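Long-range contacts in molybdopterin converting factor, subunit 1 (MoaD) (Helicobacter pylori, PDB 3RPF), which probably carries sulfur on its C-terminal tail as the small, ubiquitin-like subunit of molybdopterin synthase, in complex here with the catalytic subunit: residues 4-9 with 64-69; 40-45 with 68-73. One frame throughout, in Å; residues are numbered along the deposited sequence. Where two conformers were deposited one is given.

In the fold
Both contacts lie on the mixed sheet of this small ubiquitin-like chain, their centres about 10 Å apart, and strand 64-68 serves them both. Contact 1 sets it parallel beside the first strand, 4-7; contact 2 pairs its end with the start of strand 44-47, which runs antiparallel to it on its other flank. The segments follow one another as 4-9, 40-45 and then 64-73, where Leu68 and Pro69 belong to both contacts. Ile45 packs on Ile65 and Leu67, and Leu40 on Leu67, joining the two in one hydrophobic interior. The last strand is thus held from both flanks just before the chain leaves as a tail into the catalytic subunit.

Contact 1 (4-9 with 64-69); sequences EVRFFG and VISLLP
Leu67 lays CD1 over the groove where the Phe7 ring and Val5 meet, 3.5 Å from CE1 of Phe7 and 3.7 Å from CG1 of Val5. Its branch lies beside the Phe7 side chain, pointing the same way, but crosses that of Val5 obliquely, so the methyl rests in the groove between ring and valine on the face where Ile65 also points.

On the other face Arg6 bends round Val64. CG and CD of Arg6 pass CG1 of Val64, which lies 3.6 Å from CD, and the turn at chi3 (-56°) then swings NE toward Ser66. The guanidinium grips Ser66 side-on: NE and NH2 each donate to the one hydroxyl oxygen, OG, at 3.1 Å, and OG sits within the guanidinium plane. Phe8 closes this arrangement, its CZ standing over a guanidinium face, off toward the rim, while its own edge is turned to Ser66 OG, which lies in the ring plane 3.7 Å from Phe8 CE2. Further along, CD2 of Leu68 fits against Phe8 CD2 at 3.6 Å, and Pro69 CG rests on the Phe8 carbonyl oxygen. Tyr54 of the catalytic subunit stacks on the Phe8 ring and also packs on Ser66.

Beneath these side chains the backbones form a parallel ladder. Ile65 N donates to Glu4 O at 2.7 Å, nearly straight; Arg6 N then bonds Ile65 O, Leu67 N bonds Arg6 O, and Phe8 N bonds Leu67 O, which completes the last bridge, Phe7 with Leu67. The strands cross at -22°. Pairing of the N-terminal strand with the final strand, parallel and adjacent in the sheet, is characteristic of the ubiquitin-like beta-grasp fold of the ThiS/MoaD family.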
loop_
_atom_site.group_PDB
_atom_site.type_symbol
_atom_site.label_atom_id
_atom_site.label_comp_id
_atom_site.label_asym_id
_atom_site.label_seq_id
_atom_site.Cartn_x
_atom_site.Cartn_y
_atom_site.Cartn_z
ATOM N N GLU D 4 16.452 -0.390 38.330
ATOM C CA GLU D 4 15.424 0.630 38.161
ATOM C C GLU D 4 14.188 0.011 37.497
ATOM O O GLU D 4 14.307 -0.906 36.680
ATOM C CB GLU D 4 15.940 1.808 37.329
ATOM C CG GLU D 4 14.933 2.950 37.208
ATOM C CD GLU D 4 15.445 4.098 36.356
ATOM O OE1 GLU D 4 15.032 5.259 36.590
ATOM O OE2 GLU D 4 16.253 3.836 35.441
ATOM N N VAL D 5 13.012 0.495 37.876
ATOM C CA VAL D 5 11.753 0.026 37.311
ATOM C C VAL D 5 11.064 1.207 36.642
ATOM O O VAL D 5 10.801 2.219 37.290
ATOM C CB VAL D 5 10.819 -0.536 38.403
ATOM C CG1 VAL D 5 9.553 -1.103 37.790
ATOM C CG2 VAL D 5 11.538 -1.595 39.243
ATOM N N ARG D 6 10.782 1.095 35.342
ATOM C CA ARG D 6 10.108 2.176 34.623
ATOM C C ARG D 6 8.739 1.719 34.151
ATOM O O ARG D 6 8.536 0.541 33.861
ATOM C CB ARG D 6 10.953 2.655 33.444
ATOM C CG ARG D 6 12.424 2.931 33.787
ATOM C CD ARG D 6 13.185 3.473 32.580
ATOM N NE ARG D 6 13.095 2.574 31.426
ATOM C CZ ARG D 6 13.496 2.891 30.194
ATOM N NH1 ARG D 6 14.012 4.089 29.944
ATOM N NH2 ARG D 6 13.380 2.010 29.207
ATOM N N PHE D 7 7.798 2.654 34.077
ATOM C CA PHE D 7 6.424 2.328 33.705
ATOM C C PHE D 7 6.004 3.146 32.485
ATOM O O PHE D 7 5.946 4.372 32.547
ATOM C CB PHE D 7 5.490 2.599 34.888
ATOM C CG PHE D 7 5.902 1.892 36.162
ATOM C CD1 PHE D 7 5.607 0.549 36.345
ATOM C CD2 PHE D 7 6.587 2.564 37.160
ATOM C CE1 PHE D 7 5.979 -0.112 37.493
ATOM C CE2 PHE D 7 6.973 1.905 38.330
ATOM C CZ PHE D 7 6.663 0.563 38.497
ATOM N N PHE D 8 5.726 2.463 31.393
ATOM C CA PHE D 8 5.419 3.119 30.141
ATOM C C PHE D 8 3.935 3.318 29.873
ATOM O O PHE D 8 3.091 2.655 30.450
ATOM C CB PHE D 8 6.077 2.367 28.989
ATOM C CG PHE D 8 7.517 2.707 28.798
ATOM C CD1 PHE D 8 7.881 3.814 28.076
ATOM C CD2 PHE D 8 8.504 1.928 29.355
ATOM C CE1 PHE D 8 9.192 4.127 27.897
ATOM C CE2 PHE D 8 9.822 2.236 29.177
ATOM C CZ PHE D 8 10.165 3.341 28.445
ATOM N N GLY D 9 3.641 4.246 28.982
ATOM C CA GLY D 9 2.279 4.506 28.582
ATOM C C GLY D 9 1.330 4.936 29.672
ATOM O O GLY D 9 1.629 5.826 30.441
ATOM N N VAL D 64 17.770 -2.122 34.115
ATOM C CA VAL D 64 16.522 -1.370 34.084
ATOM C C VAL D 64 15.392 -2.247 33.580
ATOM O O VAL D 64 15.481 -2.832 32.501
ATOM C CB VAL D 64 16.612 -0.157 33.158
ATOM C CG1 VAL D 64 15.281 0.552 33.112
ATOM C CG2 VAL D 64 17.709 0.788 33.613
ATOM N N ILE D 65 14.318 -2.325 34.353
ATOM C CA ILE D 65 13.201 -3.191 34.011
ATOM C C ILE D 65 11.968 -2.382 33.634
ATOM O O ILE D 65 11.480 -1.591 34.442
ATOM C CB ILE D 65 12.890 -4.120 35.186
ATOM C CG1 ILE D 65 14.029 -5.143 35.324
ATOM C CG2 ILE D 65 11.516 -4.756 35.002
ATOM C CD1 ILE D 65 13.854 -6.170 36.415
ATOM N N SER D 66 11.461 -2.589 32.418
ATOM C CA SER D 66 10.374 -1.766 31.884
ATOM C C SER D 66 9.051 -2.509 31.660
ATOM O O SER D 66 9.013 -3.561 31.018
ATOM C CB SER D 66 10.813 -1.089 30.579
ATOM O OG SER D 66 11.954 -0.281 30.803
ATOM N N LEU D 67 7.975 -1.934 32.195
ATOM C CA LEU D 67 6.630 -2.493 32.076
ATOM C C LEU D 67 5.898 -1.883 30.882
ATOM O O LEU D 67 5.789 -0.656 30.773
ATOM C CB LEU D 67 5.824 -2.253 33.355
ATOM C CG LEU D 67 6.017 -3.218 34.531
ATOM C CD1 LEU D 67 7.141 -2.747 35.449
ATOM C CD2 LEU D 67 4.723 -3.402 35.319
ATOM N N LEU D 68 5.378 -2.747 30.011
ATOM C CA LEU D 68 4.761 -2.331 28.755
ATOM C C LEU D 68 3.319 -2.827 28.649
ATOM O O LEU D 68 3.080 -4.017 28.427
ATOM C CB LEU D 68 5.574 -2.869 27.571
ATOM C CG LEU D 68 7.092 -2.718 27.681
ATOM C CD1 LEU D 68 7.781 -3.192 26.414
ATOM C CD2 LEU D 68 7.461 -1.280 27.973
ATOM N N PRO D 69 2.352 -1.912 28.815
ATOM C CA PRO D 69 0.918 -2.195 28.691
ATOM C C PRO D 69 0.562 -2.450 27.228
ATOM O O PRO D 69 1.370 -2.141 26.353
ATOM C CB PRO D 69 0.265 -0.886 29.152
ATOM C CG PRO D 69 1.347 -0.105 29.833
ATOM C CD PRO D 69 2.607 -0.505 29.160
#

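Contact 2 (40-45 with 68-73); sequences LGVCAI and LPPVCG
Val42 and Pro70 meet with their side chains at about a right angle, CG2 of the valine lying 3.8 Å from CD of the proline ring. That methyl stands between the backbone N and the carbonyl carbon of Val42, while CG1 is anti to the carbonyl carbon (chi1 -57°). Cys43, next along, lays its sulfur beside the preceding proline: SG is 3.8 Å from Pro69 N and 4.1 Å from the ring atom CG. Trp39 and Ile11 also touch Pro69.

Next to them, at the end of the sheet, Ala44 and Leu68 make an antiparallel hydrogen-bonded pair. Ala44 N donates to Leu68 O and Leu68 N to Ala44 O, each at 2.9 Å, with both donors tilted from the carbonyl planes. In the beta-grasp fold this is where the last strand gives way to the C-terminal tail; Pro69 and Pro70 have no N-H with which to continue the ladder.

Leu68 O is gripped further by a water that donates to it and, at 3.1 Å, to Val42 O, bridging two carbonyls where the chain segments diverge; the CA of Cys43 makes an additional CH...O contact with Leu68 O at 3.3 Å. CB of Leu68 and CB of Ala44 lie on the same face of the sheet, the leucine CB passing 3.7 Å from Ala44 O. Beyond Pro70, whose carbonyl accepts a hydrogen bond from Tyr133 of the catalytic subunit, Val71 and Cys72 make backbone hydrogen bonds to that subunit.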
loop_
_atom_site.group_PDB
_atom_site.type_symbol
_atom_site.label_atom_id
_atom_site.label_comp_id
_atom_site.label_asym_id
_atom_site.label_seq_id
_atom_site.Cartn_x
_atom_site.Cartn_y
_atom_site.Cartn_z
ATOM N N LEU D 40 -0.384 -5.668 36.079
ATOM C CA LEU D 40 0.550 -6.789 35.974
ATOM C C LEU D 40 0.024 -7.955 35.138
ATOM O O LEU D 40 0.802 -8.692 34.529
ATOM C CB LEU D 40 1.004 -7.265 37.357
ATOM C CG LEU D 40 2.454 -6.918 37.698
ATOM C CD1 LEU D 40 2.612 -5.424 37.960
ATOM C CD2 LEU D 40 2.920 -7.728 38.896
ATOM N N GLY D 41 -1.294 -8.115 35.101
ATOM C CA GLY D 41 -1.905 -9.176 34.317
ATOM C C GLY D 41 -1.731 -9.022 32.817
ATOM O O GLY D 41 -1.748 -10.014 32.091
ATOM N N VAL D 42 -1.556 -7.788 32.348
ATOM C CA VAL D 42 -1.562 -7.504 30.903
ATOM C C VAL D 42 -0.252 -6.907 30.374
ATOM O O VAL D 42 -0.084 -6.748 29.163
ATOM C CB VAL D 42 -2.708 -6.547 30.531
ATOM C CG1 VAL D 42 -4.048 -7.119 30.971
ATOM C CG2 VAL D 42 -2.475 -5.179 31.162
ATOM N N CYS D 43 0.668 -6.577 31.281
ATOM C CA CYS D 43 1.939 -5.953 30.911
ATOM C C CYS D 43 3.024 -6.958 30.509
ATOM O O CYS D 43 3.244 -7.956 31.198
ATOM C CB CYS D 43 2.466 -5.094 32.070
ATOM S SG CYS D 43 1.711 -3.455 32.215
ATOM N N ALA D 44 3.702 -6.679 29.396
ATOM C CA ALA D 44 4.920 -7.400 29.022
ATOM C C ALA D 44 6.110 -6.681 29.654
ATOM O O ALA D 44 5.970 -5.538 30.104
ATOM C CB ALA D 44 5.073 -7.446 27.500
ATOM N N ILE D 45 7.275 -7.327 29.701
ATOM C CA ILE D 45 8.443 -6.756 30.381
ATOM C C ILE D 45 9.698 -6.745 29.505
ATOM O O ILE D 45 10.029 -7.757 28.871
ATOM C CB ILE D 45 8.798 -7.529 31.684
ATOM C CG1 ILE D 45 7.548 -7.865 32.515
ATOM C CG2 ILE D 45 9.805 -6.742 32.518
ATOM C CD1 ILE D 45 6.858 -6.672 33.135
ATOM N N LEU D 68 5.378 -2.747 30.011
ATOM C CA LEU D 68 4.761 -2.331 28.755
ATOM C C LEU D 68 3.319 -2.827 28.649
ATOM O O LEU D 68 3.080 -4.017 28.427
ATOM C CB LEU D 68 5.574 -2.869 27.571
ATOM C CG LEU D 68 7.092 -2.718 27.681
ATOM C CD1 LEU D 68 7.781 -3.192 26.414
ATOM C CD2 LEU D 68 7.461 -1.280 27.973
ATOM N N PRO D 69 2.352 -1.912 28.815
ATOM C CA PRO D 69 0.918 -2.195 28.691
ATOM C C PRO D 69 0.562 -2.450 27.228
ATOM O O PRO D 69 1.370 -2.141 26.353
ATOM C CB PRO D 69 0.265 -0.886 29.152
ATOM C CG PRO D 69 1.347 -0.105 29.833
ATOM C CD PRO D 69 2.607 -0.505 29.160
ATOM N N PRO D 70 -0.631 -3.003 26.961
ATOM C CA PRO D 70 -1.035 -3.247 25.568
ATOM C C PRO D 70 -0.886 -1.989 24.687
ATOM O O PRO D 70 -1.196 -0.880 25.138
ATOM C CB PRO D 70 -2.507 -3.646 25.696
ATOM C CG PRO D 70 -2.619 -4.217 27.088
ATOM C CD PRO D 70 -1.650 -3.442 27.934
ATOM N N VAL D 71 -0.458 -2.179 23.440
ATOM C CA VAL D 71 -0.049 -1.086 22.549
ATOM C C VAL D 71 -1.091 -0.786 21.477
ATOM O O VAL D 71 -2.003 -1.588 21.248
ATOM C CB VAL D 71 1.283 -1.430 21.852
ATOM C CG1 VAL D 71 2.366 -1.732 22.891
ATOM C CG2 VAL D 71 1.101 -2.619 20.921
ATOM N N CYS D 72 -0.973 0.362 20.810
ATOM C CA CYS D 72 -1.885 0.649 19.688
ATOM C C CYS D 72 -1.370 1.731 18.736
ATOM O O CYS D 72 -2.009 2.766 18.556
ATOM C CB CYS D 72 -3.266 1.030 20.206
ATOM S SG CYS D 72 -4.583 0.957 18.943
ATOM N N GLY D 73 -0.231 1.477 18.104
ATOM C CA GLY D 73 0.374 2.456 17.220
ATOM C C GLY D 73 -0.397 2.649 15.931
ATOM O O GLY D 73 -1.186 1.789 15.541
HETATM O O HOH W 1 1.305 -5.504 26.679
#